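Local coordinates for protein NAD(P)H-flavin oxidoreductase (Staphylococcus epidermidis ATCC 12228, PDB 3GBH) that binds flavin mononucleotide and probably uses NAD(P)H to reduce it, as nitroreductase-family flavoenzymes do, passing the electrons on to an acceptor, at residues Met111-Asp114 and Ile115-Gln118; Tyr102-Ala105 and Val106-Gln109; Pro205-Asp208 and Val209-Phe212. All coordinates share one frame; numbering follows the deposited sequence.

Overall arrangement
Contacts 1 and 2 belong to two helices that follow each other in the chain, 98-107 and 113-128; contact 2 holds the end of the first and contact 1 the start of the second. Their centres lie about 9 Å apart, and Lys116 and Glu113 of contact 1 pack on Val106 of contact 2. Contact 1 is a surface contact without a buried residue, whereas contact 2 is partly buried; each binds its own calcium ion, through one carboxylate in contact 1 and two in contact 2. Contact 3, also at the surface, has its centre about 42 Å from both other centres. It joins a 3-10 turn to the short strand 210-212 through backbone hydrogen bonds and a salt bridge, with no metal and, like contact 2, touches the second subunit.

Contact 1 (Met111-Asp114 and Ile115-Gln118); sequences MTED and IKAQ. With CA (calcium ion), chain M.
The start of helix 113-128 is capped by Thr112, whose OG1 accepts from Ile115 N at 3.1 Å with an N-H...O angle of 156°. The torsion that permits this sets OG1 between the backbone N and the carbonyl carbon (chi1 60°), turned to the first turn of the helix; CG1 of Ile115 also lies against the hydroxyl. Ordinary helical bonds follow, Lys116 N to Thr112 O at 2.9 Å and Ala117 N to Glu113 O at 3.0 Å, while Gln118 N to Asp114 O is weak. A water donates to that same Asp114 O and accepts from Gln118 NE2, tying the amide end back to the first turn.

Selenium of selenomethionine Met111 reaches Lys116 CB at 3.7 Å, the two side chains crossing at about a right angle. The main salt-bridge partner of Lys116 NZ is Glu99, on the preceding helix 98-107. Glu113 runs beside Lys116, pointing the same way, but its own pairing with NZ is doubtful because OE2 is placed too close to the lysine chain. Asp114 OD1 binds a calcium ion at 2.5 Å; a water on that metal, 2.3 Å from it, donates to Asp114 OD2, so both carboxylate oxygens are engaged. Acidic side chains near the helix start are consistent with a favourable interaction with its dipole, and the calcium ion would probably offset much of the charge of Asp114.

Contact 2 (Tyr102-Ala105 and Val106-Gln109); sequences YGDA and VEQQ. With CA (calcium ion), chain N.
Segments 102-105 and 106-109 run through the last turn of helix 98-107 and out of its end, with Asp104 and Glu107 CA atoms 4.9 Å apart. Three i to i+4 bonds join them: Val106 N to Tyr102 O at 3.2 Å, Glu107 N to Gly103 O at 3.0 Å, the straightest with an N-H...O angle of 170°, and Gln108 N to Asp104 O at 2.9 Å. Gln108 is the first residue to leave helical backbone angles. Gln109, at positive phi, is the C-prime residue of a Schellman motif in which its N bonds to Val106 O while Leu110 N reaches back to Ala105 O.

One turn apart on this helix, Asp104 and Glu107 form a calcium site. Asp104 binds through OD1 at 2.3 Å, and Glu107 is bidentate, OE1 at 2.4 Å and OE2 at 2.5 Å from the metal. The two side chains cross, their carboxylate planes 32° apart, and OD1 of Asp104 comes within 3.0 Å of OE1 of Glu107, which the shared calcium ion probably makes tolerable. Three waters are also on the ion, one of them distant. Glu107 CG is anti to the carbonyl carbon (chi1 -67°), and from there an extended chain carries the carboxylate past Gly103 O to the ion. Asp104 OD2 takes a bond from a further water, which accepts from Gln108 NE2, so the other carboxylate oxygen is held as well. Beyond the helix, Val202 of the second subunit packs on Asp104 and Gln108, and Tyr102 OH bonds to Val49 O.

Contact 3 (Pro205-Asp208 and Val209-Phe212); sequences PIDD and VREF
Ile206 O accepts from two backbone donors at 3.0 Å each, Val209 N and Arg210 N, in different ways. Arg210 N comes nearly along the C=O axis, whereas Val209 N stands above the carbonyl plane, 59° out of it. This carbonyl therefore closes the 3-10 turn 206-208 and also holds the first residue of strand 210-212.

The arginine side chain then folds back over the turn. Its CG, set between the backbone N and the carbonyl carbon (chi1 67°), lies 3.4 Å from Ile206 O, and the chain bends at chi2 to bring the guanidinium beside Asp207. Both end nitrogens grip the single oxygen Asp207 OD1, NH1 at 3.1 Å, on the anti lone pair of OD1, and NH2 at 3.3 Å; the carboxylate and guanidinium planes are 46° apart. Ile206 CG1 lies over one guanidinium face and Phe212 CD2 over the opposite one, each offset toward the rim.

Arg210 NE forms a salt bridge to Asp36 of the second subunit, where strand 210-212 pairs in parallel with a strand of that chain. Flanked by two carboxylates, the guanidinium charge is probably well compensated, and its rotation is restrained from both subunits.

Contact 1 (Met111-Asp114 and Ile115-Gln118)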
# COMPACT_ATOMS: atom_id res chain seq x y z
N MSE B 111 -28.67 -19.05 14.53
CA MSE B 111 -28.44 -20.49 14.60
C MSE B 111 -29.76 -21.17 14.93
O MSE B 111 -30.70 -20.54 15.44
CB MSE B 111 -27.38 -20.85 15.66
CG MSE B 111 -27.80 -20.52 17.08
SE MSE B 111 -26.54 -21.00 18.54
CE MSE B 111 -25.10 -19.76 18.09
N THR B 112 -29.83 -22.46 14.63
CA THR B 112 -30.99 -23.25 15.01
C THR B 112 -30.90 -23.65 16.49
O THR B 112 -29.83 -23.65 17.11
CB THR B 112 -31.09 -24.48 14.18
OG1 THR B 112 -29.90 -25.23 14.39
CG2 THR B 112 -31.27 -24.12 12.68
N GLU B 113 -32.05 -23.97 17.07
CA GLU B 113 -32.10 -24.48 18.43
C GLU B 113 -31.29 -25.77 18.47
O GLU B 113 -30.63 -26.06 19.45
CB GLU B 113 -33.55 -24.78 18.81
CG GLU B 113 -33.76 -25.13 20.27
CD GLU B 113 -33.37 -24.00 21.21
OE1 GLU B 113 -33.54 -22.83 20.88
OE2 GLU B 113 -32.86 -24.29 22.31
N ASP B 114 -31.36 -26.53 17.38
CA ASP B 114 -30.67 -27.82 17.26
C ASP B 114 -29.17 -27.63 17.49
O ASP B 114 -28.54 -28.38 18.25
CB ASP B 114 -30.91 -28.44 15.88
CG ASP B 114 -32.38 -28.47 15.49
OD1 ASP B 114 -32.97 -27.39 15.25
OD2 ASP B 114 -32.93 -29.58 15.39
N ILE B 115 -28.61 -26.62 16.84
CA ILE B 115 -27.20 -26.33 16.95
C ILE B 115 -26.89 -25.73 18.31
O ILE B 115 -25.85 -26.07 18.92
CB ILE B 115 -26.76 -25.39 15.81
CG1 ILE B 115 -26.74 -26.19 14.50
CG2 ILE B 115 -25.38 -24.74 16.04
CD1 ILE B 115 -25.76 -27.38 14.57
N LYS B 116 -27.77 -24.85 18.80
CA LYS B 116 -27.55 -24.25 20.11
C LYS B 116 -27.34 -25.36 21.17
O LYS B 116 -26.43 -25.27 21.96
CB LYS B 116 -28.68 -23.32 20.53
CG LYS B 116 -28.63 -23.00 22.01
CD LYS B 116 -29.82 -22.21 22.50
CE LYS B 116 -30.88 -23.10 22.99
NZ LYS B 116 -30.96 -23.43 24.41
N ALA B 117 -28.20 -26.38 21.17
CA ALA B 117 -28.14 -27.47 22.15
C ALA B 117 -26.80 -28.21 22.05
O ALA B 117 -26.18 -28.53 23.07
CB ALA B 117 -29.30 -28.42 21.97
N GLN B 118 -26.33 -28.43 20.82
CA GLN B 118 -25.08 -29.14 20.60
C GLN B 118 -23.92 -28.32 21.12
O GLN B 118 -23.01 -28.87 21.71
CB GLN B 118 -24.87 -29.48 19.10
CG GLN B 118 -25.84 -30.48 18.50
CD GLN B 118 -25.85 -31.83 19.22
OE1 GLN B 118 -24.88 -32.23 19.83
NE2 GLN B 118 -26.97 -32.51 19.17
CA CA M . -35.24 -26.63 14.66
O HOH W 1 -29.31 -30.82 18.67
O HOH W 2 -35.32 -28.91 14.14

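Contact 2 (Tyr102-Ala105 and Val106-Gln109)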
# COMPACT_ATOMS: atom_id res chain seq x y z
N TYR B 102 -27.35 -17.59 24.00
CA TYR B 102 -27.51 -18.52 22.90
C TYR B 102 -28.97 -18.56 22.47
O TYR B 102 -29.26 -18.66 21.28
CB TYR B 102 -26.94 -19.88 23.25
CG TYR B 102 -25.41 -19.89 23.18
CD1 TYR B 102 -24.63 -19.10 24.04
CD2 TYR B 102 -24.76 -20.66 22.25
CE1 TYR B 102 -23.21 -19.11 23.96
CE2 TYR B 102 -23.37 -20.68 22.16
CZ TYR B 102 -22.60 -19.92 23.00
OH TYR B 102 -21.23 -19.97 22.86
N GLY B 103 -29.87 -18.42 23.43
CA GLY B 103 -31.30 -18.28 23.14
C GLY B 103 -31.58 -17.09 22.23
O GLY B 103 -32.38 -17.18 21.29
N ASP B 104 -30.93 -15.96 22.52
CA ASP B 104 -31.02 -14.75 21.68
C ASP B 104 -30.53 -15.00 20.26
O ASP B 104 -31.10 -14.48 19.30
CB ASP B 104 -30.23 -13.58 22.31
CG ASP B 104 -30.93 -12.97 23.55
OD1 ASP B 104 -32.03 -13.43 23.93
OD2 ASP B 104 -30.36 -12.03 24.16
N ALA B 105 -29.50 -15.82 20.11
CA ALA B 105 -29.02 -16.17 18.79
C ALA B 105 -30.06 -16.95 17.97
O ALA B 105 -30.14 -16.81 16.74
CB ALA B 105 -27.72 -16.99 18.89
N VAL B 106 -30.81 -17.83 18.65
CA VAL B 106 -31.88 -18.58 17.99
C VAL B 106 -33.02 -17.63 17.58
O VAL B 106 -33.50 -17.69 16.45
CB VAL B 106 -32.40 -19.74 18.91
CG1 VAL B 106 -33.54 -20.48 18.26
CG2 VAL B 106 -31.23 -20.73 19.26
N GLU B 107 -33.43 -16.78 18.52
CA GLU B 107 -34.47 -15.79 18.30
C GLU B 107 -34.12 -14.89 17.10
O GLU B 107 -34.97 -14.61 16.24
CB GLU B 107 -34.66 -14.94 19.58
CG GLU B 107 -35.23 -15.71 20.79
CD GLU B 107 -35.08 -15.00 22.12
OE1 GLU B 107 -34.43 -13.93 22.24
OE2 GLU B 107 -35.61 -15.50 23.13
N GLN B 108 -32.85 -14.52 17.01
CA GLN B 108 -32.36 -13.59 15.99
C GLN B 108 -31.95 -14.32 14.71
O GLN B 108 -31.37 -13.73 13.83
CB GLN B 108 -31.23 -12.72 16.59
CG GLN B 108 -31.79 -11.82 17.74
CD GLN B 108 -30.74 -11.00 18.51
OE1 GLN B 108 -29.81 -10.45 17.93
NE2 GLN B 108 -30.91 -10.90 19.83
N GLN B 109 -32.30 -15.60 14.62
CA GLN B 109 -32.07 -16.42 13.44
C GLN B 109 -30.60 -16.58 12.99
O GLN B 109 -30.32 -16.82 11.82
CB GLN B 109 -32.99 -15.96 12.33
CG GLN B 109 -34.46 -16.25 12.72
CD GLN B 109 -35.36 -16.08 11.57
OE1 GLN B 109 -35.87 -17.06 11.02
NE2 GLN B 109 -35.56 -14.84 11.16
CA CA N . -34.21 -13.96 24.59
O HOH W 3 -29.67 -9.63 22.41
O HOH W 4 -33.62 -12.73 26.34
O HOH W 5 -36.55 -12.38 25.13
O HOH W 6 -32.76 -15.81 25.33

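Contact 3 (Pro205-Asp208 and Val209-Phe212)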
# COMPACT_ATOMS: atom_id res chain seq x y z
N PRO B 205 10.95 -0.65 20.03
CA PRO B 205 11.04 -0.94 18.60
C PRO B 205 10.40 -2.29 18.36
O PRO B 205 10.54 -3.19 19.22
CB PRO B 205 12.54 -1.04 18.34
CG PRO B 205 13.21 -0.54 19.54
CD PRO B 205 12.27 -0.61 20.67
N ILE B 206 9.73 -2.47 17.23
CA ILE B 206 8.95 -3.70 17.08
C ILE B 206 9.84 -4.94 17.01
O ILE B 206 9.39 -6.03 17.37
CB ILE B 206 7.91 -3.65 15.92
CG1 ILE B 206 8.59 -3.43 14.57
CG2 ILE B 206 6.82 -2.60 16.22
CD1 ILE B 206 7.72 -3.87 13.40
N ASP B 207 11.09 -4.78 16.59
CA ASP B 207 12.07 -5.88 16.63
C ASP B 207 12.26 -6.50 18.02
O ASP B 207 12.77 -7.63 18.14
CB ASP B 207 13.44 -5.41 16.16
CG ASP B 207 13.58 -5.42 14.67
OD1 ASP B 207 12.74 -6.05 13.99
OD2 ASP B 207 14.54 -4.79 14.18
N ASP B 208 11.89 -5.78 19.07
CA ASP B 208 12.00 -6.30 20.43
C ASP B 208 10.76 -7.02 20.94
O ASP B 208 10.79 -7.61 22.03
CB ASP B 208 12.40 -5.16 21.37
CG ASP B 208 13.81 -4.66 21.07
OD1 ASP B 208 14.62 -5.49 20.64
OD2 ASP B 208 14.09 -3.45 21.17
N VAL B 209 9.68 -6.97 20.16
CA VAL B 209 8.41 -7.52 20.61
C VAL B 209 7.80 -8.54 19.66
O VAL B 209 6.86 -9.20 20.04
CB VAL B 209 7.38 -6.41 20.87
CG1 VAL B 209 7.93 -5.39 21.89
CG2 VAL B 209 6.98 -5.72 19.61
N ARG B 210 8.27 -8.65 18.41
CA ARG B 210 7.69 -9.62 17.50
C ARG B 210 8.77 -10.29 16.70
O ARG B 210 9.78 -9.66 16.41
CB ARG B 210 6.68 -8.95 16.54
CG ARG B 210 7.28 -7.97 15.52
CD ARG B 210 7.59 -8.64 14.15
NE ARG B 210 8.23 -7.72 13.21
CZ ARG B 210 9.52 -7.43 13.20
NH1 ARG B 210 10.35 -7.96 14.09
NH2 ARG B 210 10.00 -6.60 12.28
N GLU B 211 8.54 -11.54 16.33
CA GLU B 211 9.42 -12.20 15.38
C GLU B 211 8.66 -13.14 14.47
O GLU B 211 7.62 -13.65 14.83
CB GLU B 211 10.52 -12.94 16.11
CG GLU B 211 10.07 -14.18 16.80
CD GLU B 211 11.22 -15.00 17.34
OE1 GLU B 211 12.29 -15.02 16.73
OE2 GLU B 211 11.03 -15.64 18.38
N PHE B 212 9.20 -13.38 13.29
CA PHE B 212 8.56 -14.24 12.31
C PHE B 212 9.11 -15.65 12.43
O PHE B 212 10.29 -15.83 12.44
CB PHE B 212 8.80 -13.69 10.90
CG PHE B 212 8.15 -12.37 10.66
CD1 PHE B 212 6.85 -12.31 10.23
CD2 PHE B 212 8.84 -11.19 10.90
CE1 PHE B 212 6.23 -11.08 10.04
CE2 PHE B 212 8.23 -9.97 10.70
CZ PHE B 212 6.92 -9.91 10.28